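Side-chain contacts in endo-beta-mannanase (Opitutaceae bacterium TAV5, PDB 7BOB), which hydrolyses beta-1,4-linked mannosides as an exo-acting glycoside hydrolase of family 5, probably releasing mannose units from chain ends in the termite hindgut: residues Val31-Trp34 with Gln35-Glu39; Phe59-Trp63 with Pro64-Pro68; Ala75-Leu78 with Ser79-Leu82; Ile108-Pro111 with Pro112-Asp116. All coordinates share one frame; numbering follows the deposited sequence.

The four contacts follow one another along the chain, all in the beta/alpha-barrel domain expected of a family 5 glycoside hydrolase. Interactions 1, 2 and 3 form a compact group, with centres 10 to 11 Å apart: helix 33-36, the end of strand 56-62 with helix 63-66, and the start of helix 75-89. Hydrogen bonds join them: Trp34 with Phe60 and with Arg80, Gln35 with Asp65. Interaction 4, in the loop before helix 124-141, lies about 11 Å from interaction 2, centre to centre, and meets it through Trp113 and Glu67; about 12 Å separates its nearest atoms from interaction 3. Together the contacts tie short helices and a loop round the end of barrel strand 56-62.

Interaction 1: Val31-Trp34 with Gln35-Glu39; sequences VEMW and QAWPE
Trp34 and Trp37, three residues apart, set their six-membered rings nearly parallel, planes 11° apart, yet slid so far that they barely overlap. The centroids lie 5.5 Å apart, and the nearest atoms are Trp34 CZ3 and Trp37 CZ3, 3.7 Å from each other. Met33 sits beside both. Its CG lies 4.2 Å from Trp37 CZ3, while a bend at chi3 (68°) brings its CE over a face of the Trp34 indole, off-centre. The backbone beneath is the short helix 33-36, with Glu32 at the N-cap position, in the stretch between strand 20-23 and helix 39-51 of the barrel. Its turn is held by Ala36 N on Glu32 O at 2.9 Å, with an N-H...O angle of 166°, and by Trp37 N on Met33 O at 2.8 Å. Trp37 then leaves helical geometry with positive phi, and its indole NE1 reaches Glu39 OE1 at 2.9 Å, on the anti side of the carboxylate. Glu32 and Gln35 meet loosely, OE1 of the first to CG of the second at 4.0 Å; their polar ends have other partners. Glu32 forms a salt bridge with Arg62, and Gln35 NE2 bonds to Asp65. Trp34 NE1 is taken up by the carbonyl of Phe60.

Interaction 2: Phe59-Trp63 with Pro64-Pro68; sequences FFVRW and PDFEP
Trp63 O accepts two backbone N-H groups in a buried turn. Glu67 N comes at 2.9 Å almost in line with the C=O bond, whereas Phe66 N, at 3.0 Å, stands well above the carbonyl plane. Trp63 and Glu67 are tied again through their side chains: Trp63 NE1 donates to Glu67 OE1 at 3.0 Å with an N-H...O angle of 168°. The acceptor lies in the indole plane and is approached on the anti side, tilted well out of the carboxylate plane, while Glu67 OE2 forms a salt bridge with Arg129. Both side chains have CG anti to the backbone N (chi1 -164° for Trp63), which carries them out alongside each other. The polypeptide here passes from barrel strand 56-62 into the short helix 63-66, with Arg62 at the N-cap position. A salt bridge joins Arg62 to Asp65, whose carboxylate is gripped side-on by two nitrogens: Arg62 NE meets Asp65 OD2 at 2.7 Å from above the carboxylate plane, and Arg62 NH2 meets Asp65 OD1 at 2.9 Å on the syn side. On the strand side of the turn, Val61 CG1 lies over a face of the Phe66 ring in a CH-pi contact, 3.5 Å from the centroid and 16° off the normal, while Arg62 O lies at that ring's edge, 3.3 Å from Phe66 CD1.

Interaction 3: Ala75-Leu78 with Ser79-Leu82; sequences ATML and SRLL
Ser79 turns back on Ala75, using both its backbone and its side chain on one carbonyl. Its N reaches Ala75 O at 3.0 Å and its OG reaches the same oxygen at 2.9 Å, from opposite faces of the carbonyl plane. The hydroxyl gets there because OG stands beside the backbone N (chi1 -55°), folded toward the preceding turn. Arg80 comes next, with its N on Thr76 O at 3.0 Å. Its chain runs extended from CG to NE alongside Thr76, and Thr76 CG2 sits over the centre of one guanidinium face, 3.5 Å from Arg80 CZ. The methyl group is placed there by lying anti to the threonine's backbone N. Met77 flanks the same group more loosely, CE to Arg80 NH1 at 3.9 Å, while NH1 itself donates to the carbonyl of Trp34. Replacing this arginine with an alanine would probably leave the Trp34 carbonyl without that donor and the Thr76 methyl without the flat group it packs on. At Leu81 the backbone N closes on Met77 O at 2.7 Å with an N-H...O angle of 162°, and the side chain is buried against Trp34 and Phe66. Leu82 N repeats the pattern on Leu78 O at 3.1 Å, its side chain lying on the exposed side. Successive i to i+4 bonds, with a serine hydroxyl doubling one of them, mark the first turns of an amphipathic alpha helix, 75-89, which packs its Met77 and Leu81 side onto helices 33-36 and 63-66 as an outer helix of the beta/alpha barrel, between strands 56-62 and 94-101.

Interaction 4: Ile108-Pro111 with Pro112-Asp116; sequences IFWP and PWKSD
Pro111, buried between this loop and helix 63-66, sets its CB against the indole of Trp113. CB stands over a face of the five-membered ring, 3.5 Å from its centroid and 26° off the normal, a CH-pi contact, and lies 3.3 Å from Trp113 CE2. Pro111 CG lies near Trp113 CZ2, at 3.7 Å, beyond the outline of the six-membered ring. The indole can fold back over the proline because Trp113 CG stands between the backbone N and the carbonyl carbon (chi1 42°). A type I turn from Pro111 to Lys114 sets this up, closed by Lys114 N on Pro111 O at 3.1 Å with an N-H...O angle of 165°. A leucine in place of Trp113 would probably take the flat indole face from Pro111 CB and leave the carbonyl of Glu67 without the NE1 that now donates to it.

Lys114 leads back across Trp110. Its aliphatic chain crosses one face of that indole, with CD 3.6 Å from Trp110 CG and CE 3.7 Å from the centroid of the five-membered ring, a second CH-pi contact. A bend at chi4 then turns NZ toward the carbonyl of Gln118, its main partner, with a weak bond to Ser115 O beside it. Methylenes on the ring and an ammonium group on backbone carbonyls thus split the lysine's work: carbon meets the pi face, and the charge is probably eased by the carbonyl oxygens of Gln118 and, weakly, Ser115.

Interaction 1: Val31-Trp34 with Gln35-Glu39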
loop_
_atom_site.group_PDB
_atom_site.type_symbol
_atom_site.label_atom_id
_atom_site.label_comp_id
_atom_site.label_asym_id
_atom_site.label_seq_id
_atom_site.Cartn_x
_atom_site.Cartn_y
_atom_site.Cartn_z
ATOM N N VAL A 31 21.747 -22.947 15.084
ATOM C CA VAL A 31 20.910 -22.369 16.127
ATOM C C VAL A 31 20.406 -23.377 17.146
ATOM O O VAL A 31 19.783 -22.969 18.130
ATOM C CB VAL A 31 19.668 -21.686 15.517
ATOM C CG1 VAL A 31 20.071 -20.540 14.633
ATOM C CG2 VAL A 31 18.810 -22.714 14.751
ATOM N N GLU A 32 20.598 -24.675 16.913
ATOM C CA GLU A 32 20.188 -25.694 17.874
ATOM C C GLU A 32 21.271 -25.982 18.919
ATOM O O GLU A 32 21.195 -27.013 19.589
ATOM C CB GLU A 32 19.797 -26.993 17.144
ATOM C CG GLU A 32 18.560 -26.859 16.186
ATOM C CD GLU A 32 17.326 -26.285 16.896
ATOM O OE1 GLU A 32 17.028 -26.771 18.006
ATOM O OE2 GLU A 32 16.651 -25.353 16.358
ATOM N N MET A 33 22.251 -25.080 19.078
ATOM C CA MET A 33 23.430 -25.344 19.909
ATOM C C MET A 33 23.070 -25.791 21.323
ATOM O O MET A 33 23.678 -26.725 21.853
ATOM C CB MET A 33 24.307 -24.097 19.987
ATOM C CG MET A 33 25.481 -24.248 20.935
ATOM S SD MET A 33 26.429 -22.716 21.125
ATOM C CE MET A 33 25.232 -21.702 22.004
ATOM N N TRP A 34 22.121 -25.110 21.966
ATOM C CA TRP A 34 21.788 -25.430 23.347
ATOM C C TRP A 34 21.200 -26.827 23.481
ATOM O O TRP A 34 21.405 -27.487 24.514
ATOM C CB TRP A 34 20.831 -24.386 23.914
ATOM C CG TRP A 34 21.453 -23.023 23.933
ATOM C CD1 TRP A 34 21.130 -21.959 23.129
ATOM C CD2 TRP A 34 22.523 -22.572 24.783
ATOM N NE1 TRP A 34 21.925 -20.877 23.435
ATOM C CE2 TRP A 34 22.787 -21.224 24.445
ATOM C CE3 TRP A 34 23.277 -23.177 25.803
ATOM C CZ2 TRP A 34 23.783 -20.468 25.085
ATOM C CZ3 TRP A 34 24.262 -22.429 26.443
ATOM C CH2 TRP A 34 24.507 -21.087 26.082
ATOM N N GLN A 35 20.489 -27.302 22.453
ATOM C CA GLN A 35 19.904 -28.648 22.502
ATOM C C GLN A 35 20.926 -29.714 22.122
ATOM O O GLN A 35 21.002 -30.763 22.763
ATOM C CB GLN A 35 18.699 -28.741 21.558
ATOM C CG GLN A 35 17.571 -27.757 21.839
ATOM C CD GLN A 35 16.834 -28.082 23.141
ATOM O OE1 GLN A 35 16.874 -29.215 23.633
ATOM N NE2 GLN A 35 16.125 -27.091 23.678
ATOM N N ALA A 36 21.723 -29.466 21.079
ATOM C CA ALA A 36 22.644 -30.496 20.617
ATOM C C ALA A 36 23.914 -30.570 21.469
ATOM O O ALA A 36 24.512 -31.645 21.580
ATOM C CB ALA A 36 22.996 -30.252 19.146
ATOM N N TRP A 37 24.320 -29.446 22.079
ATOM C CA TRP A 37 25.534 -29.240 22.870
ATOM C C TRP A 37 26.707 -30.129 22.454
ATOM O O TRP A 37 27.028 -31.092 23.158
ATOM C CB TRP A 37 25.235 -29.449 24.357
ATOM C CG TRP A 37 26.249 -28.751 25.250
ATOM C CD1 TRP A 37 27.082 -29.334 26.164
ATOM C CD2 TRP A 37 26.537 -27.340 25.289
ATOM N NE1 TRP A 37 27.858 -28.373 26.781
ATOM C CE2 TRP A 37 27.530 -27.143 26.267
ATOM C CE3 TRP A 37 26.025 -26.228 24.617
ATOM C CZ2 TRP A 37 28.041 -25.878 26.566
ATOM C CZ3 TRP A 37 26.528 -24.972 24.915
ATOM C CH2 TRP A 37 27.523 -24.806 25.873
ATOM N N PRO A 38 27.358 -29.855 21.316
ATOM C CA PRO A 38 28.589 -30.589 20.970
ATOM C C PRO A 38 29.784 -29.910 21.634
ATOM O O PRO A 38 30.479 -29.053 21.056
ATOM C CB PRO A 38 28.620 -30.485 19.444
ATOM C CG PRO A 38 28.007 -29.119 19.166
ATOM C CD PRO A 38 26.989 -28.873 20.276
ATOM N N GLU A 39 30.024 -30.288 22.892
ATOM C CA GLU A 39 30.899 -29.479 23.735
ATOM C C GLU A 39 32.346 -29.507 23.258
ATOM O O GLU A 39 33.016 -28.468 23.266
ATOM C CB GLU A 39 30.804 -29.915 25.184
ATOM C CG GLU A 39 31.481 -28.920 26.119
ATOM C CD GLU A 39 31.348 -29.299 27.586
ATOM O OE1 GLU A 39 30.314 -28.959 28.202
ATOM O OE2 GLU A 39 32.284 -29.928 28.124
#

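Interaction 2: Phe59-Trp63 with Pro64-Pro68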
loop_
_atom_site.group_PDB
_atom_site.type_symbol
_atom_site.label_atom_id
_atom_site.label_comp_id
_atom_site.label_asym_id
_atom_site.label_seq_id
_atom_site.Cartn_x
_atom_site.Cartn_y
_atom_site.Cartn_z
ATOM N N PHE A 59 27.413 -14.595 21.579
ATOM C CA PHE A 59 26.603 -15.785 21.416
ATOM C C PHE A 59 25.209 -15.517 21.973
ATOM O O PHE A 59 24.966 -14.520 22.661
ATOM C CB PHE A 59 27.281 -17.006 22.058
ATOM C CG PHE A 59 27.396 -16.941 23.556
ATOM C CD1 PHE A 59 28.627 -16.729 24.160
ATOM C CD2 PHE A 59 26.292 -17.147 24.370
ATOM C CE1 PHE A 59 28.753 -16.690 25.534
ATOM C CE2 PHE A 59 26.416 -17.111 25.766
ATOM C CZ PHE A 59 27.641 -16.873 26.337
ATOM N N PHE A 60 24.285 -16.424 21.685
ATOM C CA PHE A 60 22.870 -16.121 21.807
ATOM C C PHE A 60 22.190 -17.089 22.759
ATOM O O PHE A 60 22.234 -18.309 22.561
ATOM C CB PHE A 60 22.240 -16.139 20.417
ATOM C CG PHE A 60 23.031 -15.352 19.443
ATOM C CD1 PHE A 60 22.956 -13.971 19.439
ATOM C CD2 PHE A 60 23.946 -15.977 18.606
ATOM C CE1 PHE A 60 23.729 -13.212 18.549
ATOM C CE2 PHE A 60 24.717 -15.242 17.736
ATOM C CZ PHE A 60 24.615 -13.855 17.711
ATOM N N VAL A 61 21.573 -16.533 23.796
ATOM C CA VAL A 61 20.795 -17.307 24.755
ATOM C C VAL A 61 19.403 -17.454 24.153
ATOM O O VAL A 61 18.568 -16.550 24.261
ATOM C CB VAL A 61 20.790 -16.617 26.131
ATOM C CG1 VAL A 61 20.048 -17.442 27.167
ATOM C CG2 VAL A 61 22.235 -16.367 26.595
ATOM N N ARG A 62 19.163 -18.556 23.446
ATOM C CA ARG A 62 17.900 -18.719 22.733
ATOM C C ARG A 62 16.786 -18.998 23.743
ATOM O O ARG A 62 16.761 -20.062 24.382
ATOM C CB ARG A 62 18.007 -19.823 21.685
ATOM C CG ARG A 62 16.938 -19.705 20.615
ATOM C CD ARG A 62 17.120 -20.721 19.490
ATOM N NE ARG A 62 17.003 -22.097 19.967
ATOM C CZ ARG A 62 16.773 -23.136 19.173
ATOM N NH1 ARG A 62 16.624 -22.953 17.866
ATOM N NH2 ARG A 62 16.669 -24.351 19.678
ATOM N N TRP A 63 15.878 -18.024 23.885
ATOM C CA TRP A 63 14.836 -18.020 24.913
ATOM C C TRP A 63 14.013 -19.302 24.988
ATOM O O TRP A 63 13.831 -19.814 26.102
ATOM C CB TRP A 63 13.916 -16.812 24.693
ATOM C CG TRP A 63 13.054 -16.457 25.861
ATOM C CD1 TRP A 63 12.996 -17.092 27.067
ATOM C CD2 TRP A 63 12.129 -15.361 25.937
ATOM N NE1 TRP A 63 12.085 -16.467 27.887
ATOM C CE2 TRP A 63 11.539 -15.402 27.215
ATOM C CE3 TRP A 63 11.735 -14.358 25.043
ATOM C CZ2 TRP A 63 10.589 -14.471 27.632
ATOM C CZ3 TRP A 63 10.787 -13.439 25.456
ATOM C CH2 TRP A 63 10.225 -13.506 26.746
ATOM N N PRO A 64 13.467 -19.853 23.891
ATOM C CA PRO A 64 12.720 -21.119 24.025
ATOM C C PRO A 64 13.532 -22.212 24.687
ATOM O O PRO A 64 12.977 -23.000 25.468
ATOM C CB PRO A 64 12.375 -21.489 22.579
ATOM C CG PRO A 64 13.328 -20.643 21.718
ATOM C CD PRO A 64 13.477 -19.377 22.493
ATOM N N ASP A 65 14.838 -22.279 24.402
ATOM C CA ASP A 65 15.660 -23.317 25.010
ATOM C C ASP A 65 15.668 -23.180 26.523
ATOM O O ASP A 65 15.643 -24.183 27.249
ATOM C CB ASP A 65 17.094 -23.241 24.472
ATOM C CG ASP A 65 17.206 -23.616 23.001
ATOM O OD1 ASP A 65 16.556 -24.580 22.552
ATOM O OD2 ASP A 65 17.985 -22.955 22.292
ATOM N N PHE A 66 15.686 -21.944 27.018
ATOM C CA PHE A 66 15.946 -21.694 28.431
ATOM C C PHE A 66 14.671 -21.563 29.263
ATOM O O PHE A 66 14.728 -21.749 30.485
ATOM C CB PHE A 66 16.799 -20.427 28.602
ATOM C CG PHE A 66 18.273 -20.627 28.315
ATOM C CD1 PHE A 66 18.744 -20.662 27.002
ATOM C CD2 PHE A 66 19.196 -20.783 29.364
ATOM C CE1 PHE A 66 20.111 -20.845 26.727
ATOM C CE2 PHE A 66 20.562 -20.968 29.096
ATOM C CZ PHE A 66 21.023 -21.006 27.780
ATOM N N GLU A 67 13.532 -21.251 28.652
ATOM C CA GLU A 67 12.250 -21.192 29.357
ATOM C C GLU A 67 11.192 -21.930 28.549
ATOM O O GLU A 67 10.289 -21.311 27.974
ATOM C CB GLU A 67 11.824 -19.748 29.618
ATOM C CG GLU A 67 10.803 -19.640 30.734
ATOM C CD GLU A 67 10.342 -18.228 30.976
ATOM O OE1 GLU A 67 11.019 -17.288 30.519
ATOM O OE2 GLU A 67 9.290 -18.059 31.622
ATOM N N PRO A 68 11.281 -23.263 28.481
ATOM C CA PRO A 68 10.319 -24.024 27.668
ATOM C C PRO A 68 8.890 -23.948 28.177
ATOM O O PRO A 68 7.963 -24.183 27.391
ATOM C CB PRO A 68 10.855 -25.459 27.736
ATOM C CG PRO A 68 11.708 -25.482 28.968
ATOM C CD PRO A 68 12.322 -24.126 29.058
#

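Interaction 3: Ala75-Leu78 with Ser79-Leu82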
loop_
_atom_site.group_PDB
_atom_site.type_symbol
_atom_site.label_atom_id
_atom_site.label_comp_id
_atom_site.label_asym_id
_atom_site.label_seq_id
_atom_site.Cartn_x
_atom_site.Cartn_y
_atom_site.Cartn_z
ATOM N N ALA A 75 17.198 -26.385 33.688
ATOM C CA ALA A 75 18.447 -26.457 34.440
ATOM C C ALA A 75 19.593 -26.989 33.588
ATOM O O ALA A 75 20.744 -26.597 33.800
ATOM C CB ALA A 75 18.261 -27.316 35.695
ATOM N N THR A 76 19.321 -27.878 32.633
ATOM C CA THR A 76 20.410 -28.352 31.783
ATOM C C THR A 76 20.999 -27.211 30.952
ATOM O O THR A 76 22.223 -27.104 30.812
ATOM C CB THR A 76 19.922 -29.466 30.861
ATOM O OG1 THR A 76 19.399 -30.534 31.645
ATOM C CG2 THR A 76 21.077 -29.989 29.993
ATOM N N MET A 77 20.142 -26.344 30.407
ATOM C CA MET A 77 20.638 -25.241 29.588
ATOM C C MET A 77 21.424 -24.244 30.429
ATOM O O MET A 77 22.488 -23.774 30.005
ATOM C CB MET A 77 19.482 -24.542 28.869
ATOM C CG MET A 77 18.610 -25.478 28.056
ATOM S SD MET A 77 19.549 -26.388 26.808
ATOM C CE MET A 77 18.487 -27.840 26.598
ATOM N N LEU A 78 20.918 -23.911 31.622
ATOM C CA LEU A 78 21.660 -23.041 32.526
ATOM C C LEU A 78 23.007 -23.638 32.896
ATOM O O LEU A 78 23.973 -22.897 33.114
ATOM C CB LEU A 78 20.847 -22.753 33.782
ATOM C CG LEU A 78 19.577 -21.960 33.456
ATOM C CD1 LEU A 78 18.485 -22.108 34.522
ATOM C CD2 LEU A 78 19.924 -20.478 33.221
ATOM N N SER A 79 23.122 -24.963 32.940
ATOM C CA SER A 79 24.434 -25.514 33.281
ATOM C C SER A 79 25.362 -25.441 32.085
ATOM O O SER A 79 26.570 -25.207 32.233
ATOM C CB SER A 79 24.314 -26.952 33.772
ATOM O OG SER A 79 23.407 -26.971 34.848
ATOM N N ARG A 80 24.810 -25.636 30.888
ATOM C CA ARG A 80 25.598 -25.441 29.684
ATOM C C ARG A 80 26.018 -23.982 29.535
ATOM O O ARG A 80 27.159 -23.698 29.146
ATOM C CB ARG A 80 24.803 -25.938 28.487
ATOM C CG ARG A 80 24.730 -27.436 28.504
ATOM C CD ARG A 80 23.688 -27.971 27.542
ATOM N NE ARG A 80 23.599 -29.424 27.660
ATOM C CZ ARG A 80 22.758 -30.198 26.977
ATOM N NH1 ARG A 80 21.890 -29.667 26.109
ATOM N NH2 ARG A 80 22.778 -31.511 27.177
ATOM N N LEU A 81 25.129 -23.041 29.868
ATOM C CA LEU A 81 25.525 -21.634 29.870
ATOM C C LEU A 81 26.750 -21.420 30.755
ATOM O O LEU A 81 27.742 -20.803 30.335
ATOM C CB LEU A 81 24.363 -20.741 30.323
ATOM C CG LEU A 81 24.571 -19.211 30.330
ATOM C CD1 LEU A 81 25.224 -18.699 29.053
ATOM C CD2 LEU A 81 23.260 -18.454 30.589
ATOM N N LEU A 82 26.713 -21.946 31.986
ATOM C CA LEU A 82 27.842 -21.712 32.876
ATOM C C LEU A 82 29.110 -22.371 32.328
ATOM O O LEU A 82 30.197 -21.791 32.428
ATOM C CB LEU A 82 27.529 -22.188 34.306
ATOM C CG LEU A 82 28.666 -21.854 35.317
ATOM C CD1 LEU A 82 28.145 -21.344 36.681
ATOM C CD2 LEU A 82 29.680 -22.998 35.532
#

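Interaction 4: Ile108-Pro111 with Pro112-Asp116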
loop_
_atom_site.group_PDB
_atom_site.type_symbol
_atom_site.label_atom_id
_atom_site.label_comp_id
_atom_site.label_asym_id
_atom_site.label_seq_id
_atom_site.Cartn_x
_atom_site.Cartn_y
_atom_site.Cartn_z
ATOM N N ILE A 108 12.659 -17.083 13.545
ATOM C CA ILE A 108 12.245 -16.431 14.781
ATOM C C ILE A 108 11.917 -17.523 15.784
ATOM O O ILE A 108 11.109 -18.416 15.497
ATOM C CB ILE A 108 11.047 -15.485 14.584
ATOM C CG1 ILE A 108 11.351 -14.450 13.482
ATOM C CG2 ILE A 108 10.741 -14.768 15.882
ATOM C CD1 ILE A 108 10.310 -13.337 13.343
ATOM N N PHE A 109 12.539 -17.446 16.959
ATOM C CA PHE A 109 12.579 -18.549 17.920
ATOM C C PHE A 109 12.080 -18.003 19.247
ATOM O O PHE A 109 12.851 -17.417 20.011
ATOM C CB PHE A 109 13.998 -19.114 18.038
ATOM C CG PHE A 109 14.524 -19.659 16.744
ATOM C CD1 PHE A 109 14.223 -20.955 16.354
ATOM C CD2 PHE A 109 15.256 -18.858 15.883
ATOM C CE1 PHE A 109 14.686 -21.455 15.150
ATOM C CE2 PHE A 109 15.716 -19.349 14.671
ATOM C CZ PHE A 109 15.432 -20.655 14.306
ATOM N N TRP A 110 10.804 -18.182 19.510
ATOM C CA TRP A 110 10.176 -17.719 20.727
ATOM C C TRP A 110 9.743 -18.911 21.578
ATOM O O TRP A 110 9.632 -20.042 21.084
ATOM C CB TRP A 110 8.952 -16.839 20.414
ATOM C CG TRP A 110 9.232 -15.481 19.814
ATOM C CD1 TRP A 110 8.568 -14.909 18.759
ATOM C CD2 TRP A 110 10.219 -14.513 20.237
ATOM N NE1 TRP A 110 9.078 -13.657 18.501
ATOM C CE2 TRP A 110 10.094 -13.392 19.389
ATOM C CE3 TRP A 110 11.184 -14.483 21.251
ATOM C CZ2 TRP A 110 10.905 -12.252 19.521
ATOM C CZ3 TRP A 110 11.992 -13.349 21.379
ATOM C CH2 TRP A 110 11.843 -12.253 20.514
ATOM N N PRO A 111 9.512 -18.703 22.871
ATOM C CA PRO A 111 9.000 -19.801 23.696
ATOM C C PRO A 111 7.645 -20.246 23.201
ATOM O O PRO A 111 6.862 -19.439 22.659
ATOM C CB PRO A 111 8.921 -19.183 25.101
ATOM C CG PRO A 111 10.009 -18.121 25.098
ATOM C CD PRO A 111 9.956 -17.544 23.672
ATOM N N PRO A 112 7.326 -21.538 23.323
ATOM C CA PRO A 112 6.042 -22.028 22.787
ATOM C C PRO A 112 4.824 -21.398 23.443
ATOM O O PRO A 112 3.769 -21.325 22.805
ATOM C CB PRO A 112 6.103 -23.541 23.037
ATOM C CG PRO A 112 7.184 -23.749 24.060
ATOM C CD PRO A 112 8.162 -22.623 23.867
ATOM N N TRP A 113 4.950 -20.900 24.675
ATOM C CA TRP A 113 3.839 -20.274 25.380
ATOM C C TRP A 113 3.581 -18.832 24.958
ATOM O O TRP A 113 2.683 -18.188 25.516
ATOM C CB TRP A 113 4.079 -20.326 26.886
ATOM C CG TRP A 113 5.485 -20.024 27.298
ATOM C CD1 TRP A 113 6.497 -20.929 27.519
ATOM C CD2 TRP A 113 6.041 -18.730 27.572
ATOM N NE1 TRP A 113 7.629 -20.278 27.926
ATOM C CE2 TRP A 113 7.381 -18.927 27.963
ATOM C CE3 TRP A 113 5.530 -17.430 27.542
ATOM C CZ2 TRP A 113 8.227 -17.865 28.297
ATOM C CZ3 TRP A 113 6.371 -16.380 27.889
ATOM C CH2 TRP A 113 7.704 -16.605 28.255
ATOM N N LYS A 114 4.339 -18.298 24.009
ATOM C CA LYS A 114 4.014 -17.014 23.409
ATOM C C LYS A 114 3.308 -17.291 22.086
ATOM O O LYS A 114 3.871 -17.951 21.203
ATOM C CB LYS A 114 5.261 -16.155 23.196
ATOM C CG LYS A 114 5.051 -14.934 22.284
ATOM C CD LYS A 114 6.389 -14.413 21.727
ATOM C CE LYS A 114 6.205 -13.278 20.699
ATOM N NZ LYS A 114 5.254 -13.675 19.636
ATOM N N SER A 115 2.064 -16.828 21.973
ATOM C CA SER A 115 1.333 -16.950 20.727
ATOM C C SER A 115 1.679 -15.788 19.804
ATOM O O SER A 115 2.194 -14.746 20.233
ATOM C CB SER A 115 -0.170 -16.968 20.984
ATOM O OG SER A 115 -0.621 -15.647 21.219
ATOM N N ASP A 116 1.380 -15.970 18.517
ATOM C CA ASP A 116 1.625 -14.886 17.574
ATOM C C ASP A 116 0.739 -13.685 17.855
ATOM O O ASP A 116 1.075 -12.579 17.428
ATOM C CB ASP A 116 1.435 -15.371 16.140
ATOM C CG ASP A 116 2.207 -16.644 15.854
ATOM O OD1 ASP A 116 3.348 -16.793 16.376
ATOM O OD2 ASP A 116 1.661 -17.508 15.131
#